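Local coordinates for protein thioesterase (PDB 6VAP) that probably hydrolyses aberrant acyl groups from stalled carrier proteins, as a type II thioesterase of the borrelidin biosynthetic cluster, at residues A77-F81 against E106-F111. Residues are numbered along the deposited sequence; the frame is centred on the assembly and turned at random.
Sequences ANQLF and ELARRF
R110 grips N78 side-on: R110 NE and NH2 both donate to N78 OD1, at 3.1 Å and 3.0 Å respectively. OD1 lies in the guanidinium plane, yet both nitrogens reach it from one face of the amide, whose plane is clearly turned against the guanidinium. A77 CB covers one face of the guanidinium, 3.6 Å from R110 CZ. R110 NH1 turns back to its own helix, binding the backbone O of E106. The same R110 NH1 meets the anti lone pair of E106 OE1 at 2.8 Å in a salt bridge. With a further salt bridge from R110 NH2 to D74, the bonds to N78 and E106 fix the guanidinium's rotation; Y184 OH in turn holds E106 OE2, positioning the carboxylate as a second shell.

The F81 ring meets R110 with a face and F111 with an edge. R110 CB sits squarely over that face, 3.6 Å from the F81 ring centroid, a CH-pi contact. With CG anti to the backbone N (chi1 -171°), F81 extends toward helix 99-113 and points CE1 into the face of F111, a T-shaped pair with planes at 82°. Deeper in, L107 CD1 meets L80 CD2 at 3.6 Å, while L107 CD2 packs near A77 and F81 CB.

The axes of 77-81 and 106-111, short pieces of helices 73-87 and 99-113, approach to 10.0 Å and cross at -53°. Both helices lie over the alpha/beta-hydrolase sheet: L80 and L107 touch L30 of strand 26-30, and F111 rests on L94 of strand 92-97, which leads toward the probable nucleophile elbow at S98.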
ATOM      1  N   ALA A  77      -2.089 -10.526   3.084  1.00 25.59           N
ATOM      2  CA  ALA A  77      -1.424 -10.202   4.345  1.00 25.59           C
ATOM      3  C   ALA A  77      -0.882 -11.439   5.064  1.00 23.33           C
ATOM      4  O   ALA A  77       0.254 -11.438   5.557  1.00 27.36           O
ATOM      5  CB  ALA A  77      -2.397  -9.473   5.262  1.00 30.41           C
ATOM      6  N   ASN A  78      -1.702 -12.476   5.190  1.00 23.20           N
ATOM      7  CA  ASN A  78      -1.274 -13.646   5.928  1.00 24.70           C
ATOM      8  C   ASN A  78      -0.061 -14.287   5.281  1.00 27.29           C
ATOM      9  O   ASN A  78       0.832 -14.762   5.981  1.00 29.33           O
ATOM     10  CB  ASN A  78      -2.430 -14.618   6.012  1.00 26.49           C
ATOM     11  CG  ASN A  78      -3.462 -14.211   7.046  1.00 27.58           C
ATOM     12  OD1 ASN A  78      -3.176 -13.443   7.962  1.00 27.44           O
ATOM     13  ND2 ASN A  78      -4.694 -14.732   6.893  1.00 34.54           N
ATOM     14  N   GLN A  79      -0.023 -14.348   3.949  1.00 23.79           N
ATOM     15  CA  GLN A  79       1.154 -14.883   3.263  1.00 24.03           C
ATOM     16  C   GLN A  79       2.336 -13.915   3.348  1.00 35.13           C
ATOM     17  O   GLN A  79       3.499 -14.342   3.470  1.00 23.95           O
ATOM     18  CB  GLN A  79       0.811 -15.168   1.789  1.00 23.90           C
ATOM     19  CG  GLN A  79      -0.079 -16.369   1.589  1.00 36.01           C
ATOM     20  CD  GLN A  79      -0.102 -16.838   0.150  1.00 37.24           C
ATOM     21  OE1 GLN A  79       0.906 -16.810  -0.542  1.00 39.81           O
ATOM     22  NE2 GLN A  79      -1.253 -17.267  -0.303  1.00 36.72           N
ATOM     23  N   LEU A  80       2.061 -12.608   3.283  1.00 23.02           N
ATOM     24  CA  LEU A  80       3.147 -11.644   3.214  1.00 22.04           C
ATOM     25  C   LEU A  80       3.773 -11.397   4.577  1.00 26.16           C
ATOM     26  O   LEU A  80       4.975 -11.131   4.655  1.00 33.80           O
ATOM     27  CB  LEU A  80       2.619 -10.343   2.621  1.00 26.91           C
ATOM     28  CG  LEU A  80       3.520  -9.142   2.626  1.00 24.60           C
ATOM     29  CD1 LEU A  80       4.828  -9.436   1.866  1.00 22.52           C
ATOM     30  CD2 LEU A  80       2.766  -7.964   1.987  1.00 34.04           C
ATOM     31  N   PHE A  81       2.998 -11.507   5.653  1.00 23.75           N
ATOM     32  CA  PHE A  81       3.518 -11.110   6.956  1.00 29.99           C
ATOM     33  C   PHE A  81       4.724 -11.914   7.369  1.00 27.96           C
ATOM     34  O   PHE A  81       5.715 -11.287   7.780  1.00 24.97           O
ATOM     35  CB  PHE A  81       2.415 -11.188   8.005  1.00 33.30           C
ATOM     36  CG  PHE A  81       2.814 -10.593   9.328  1.00 39.36           C
ATOM     37  CD1 PHE A  81       3.312  -9.286   9.405  1.00 35.84           C
ATOM     38  CD2 PHE A  81       2.688 -11.325  10.493  1.00 37.16           C
ATOM     39  CE1 PHE A  81       3.688  -8.754  10.611  1.00 35.20           C
ATOM     40  CE2 PHE A  81       3.047 -10.772  11.707  1.00 46.73           C
ATOM     41  CZ  PHE A  81       3.554  -9.491  11.761  1.00 36.81           C
ATOM     42  N   GLU A 106      -3.740  -3.773   7.210  1.00 14.31           N
ATOM     43  CA  GLU A 106      -3.834  -5.132   7.723  1.00 14.82           C
ATOM     44  C   GLU A 106      -2.478  -5.628   8.194  1.00 19.38           C
ATOM     45  O   GLU A 106      -2.389  -6.301   9.229  1.00 19.17           O
ATOM     46  CB  GLU A 106      -4.418  -6.035   6.635  1.00 20.38           C
ATOM     47  CG  GLU A 106      -5.902  -5.864   6.409  1.00 23.15           C
ATOM     48  CD  GLU A 106      -6.705  -6.254   7.658  1.00 31.63           C
ATOM     49  OE1 GLU A 106      -6.168  -7.013   8.473  1.00 32.63           O
ATOM     50  OE2 GLU A 106      -7.840  -5.778   7.800  1.00 27.69           O
ATOM     51  N   LEU A 107      -1.420  -5.302   7.448  1.00 29.87           N
ATOM     52  CA  LEU A 107      -0.068  -5.645   7.878  1.00 16.25           C
ATOM     53  C   LEU A 107       0.293  -4.911   9.155  1.00 20.37           C
ATOM     54  O   LEU A 107       0.890  -5.492  10.066  1.00 22.69           O
ATOM     55  CB  LEU A 107       0.940  -5.314   6.769  1.00 20.38           C
ATOM     56  CG  LEU A 107       0.810  -6.157   5.525  1.00 20.51           C
ATOM     57  CD1 LEU A 107       1.640  -5.548   4.351  1.00 28.05           C
ATOM     58  CD2 LEU A 107       1.311  -7.571   5.827  1.00 28.64           C
ATOM     59  N   ALA A 108      -0.165  -3.670   9.291  1.00 17.66           N
ATOM     60  CA  ALA A 108       0.101  -2.935  10.522  1.00 21.85           C
ATOM     61  C   ALA A 108      -0.545  -3.614  11.720  1.00 26.99           C
ATOM     62  O   ALA A 108       0.058  -3.748  12.789  1.00 27.64           O
ATOM     63  CB  ALA A 108      -0.381  -1.498  10.384  1.00 26.88           C
ATOM     64  N   ARG A 109      -1.788  -4.040  11.558  1.00 16.10           N
ATOM     65  CA  ARG A 109      -2.477  -4.770  12.604  1.00 17.60           C
ATOM     66  C   ARG A 109      -1.680  -5.977  13.036  1.00 19.30           C
ATOM     67  O   ARG A 109      -1.574  -6.248  14.234  1.00 25.25           O
ATOM     68  CB  ARG A 109      -3.855  -5.218  12.102  1.00 23.89           C
ATOM     69  CG  ARG A 109      -4.961  -4.229  12.217  1.00 35.07           C
ATOM     70  CD  ARG A 109      -6.267  -4.807  11.632  1.00 25.53           C
ATOM     71  NE  ARG A 109      -7.428  -4.475  12.450  1.00 48.93           N
ATOM     72  CZ  ARG A 109      -8.642  -4.951  12.233  1.00 42.76           C
ATOM     73  NH1 ARG A 109      -8.846  -5.797  11.232  1.00 42.82           N
ATOM     74  NH2 ARG A 109      -9.638  -4.560  12.998  1.00 57.60           N
ATOM     75  N   ARG A 110      -1.090  -6.699  12.072  1.00 29.45           N
ATOM     76  CA  ARG A 110      -0.319  -7.898  12.399  1.00 26.43           C
ATOM     77  C   ARG A 110       1.036  -7.580  13.048  1.00 30.90           C
ATOM     78  O   ARG A 110       1.510  -8.323  13.915  1.00 30.76           O
ATOM     79  CB  ARG A 110      -0.142  -8.705  11.118  1.00 22.98           C
ATOM     80  CG  ARG A 110      -1.411  -9.382  10.668  1.00 26.20           C
ATOM     81  CD  ARG A 110      -1.413  -9.602   9.167  1.00 25.10           C
ATOM     82  NE  ARG A 110      -2.521 -10.492   8.747  1.00 39.37           N
ATOM     83  CZ  ARG A 110      -3.770 -10.067   8.547  1.00 38.73           C
ATOM     84  NH1 ARG A 110      -4.091  -8.795   8.765  1.00 27.67           N
ATOM     85  NH2 ARG A 110      -4.703 -10.911   8.157  1.00 36.63           N
ATOM     86  N   PHE A 111       1.693  -6.507  12.620  1.00 19.67           N
ATOM     87  CA  PHE A 111       2.932  -6.100  13.264  1.00 24.74           C
ATOM     88  C   PHE A 111       2.688  -5.778  14.724  1.00 25.58           C
ATOM     89  O   PHE A 111       3.426  -6.248  15.593  1.00 24.50           O
ATOM     90  CB  PHE A 111       3.543  -4.907  12.536  1.00 28.76           C
ATOM     91  CG  PHE A 111       4.342  -5.285  11.318  1.00 20.51           C
ATOM     92  CD1 PHE A 111       5.556  -5.961  11.446  1.00 20.46           C
ATOM     93  CD2 PHE A 111       3.917  -4.927  10.064  1.00 32.40           C
ATOM     94  CE1 PHE A 111       6.306  -6.298  10.357  1.00 27.68           C
ATOM     95  CE2 PHE A 111       4.675  -5.250   8.939  1.00 29.81           C
ATOM     96  CZ  PHE A 111       5.855  -5.947   9.075  1.00 30.20           C
TER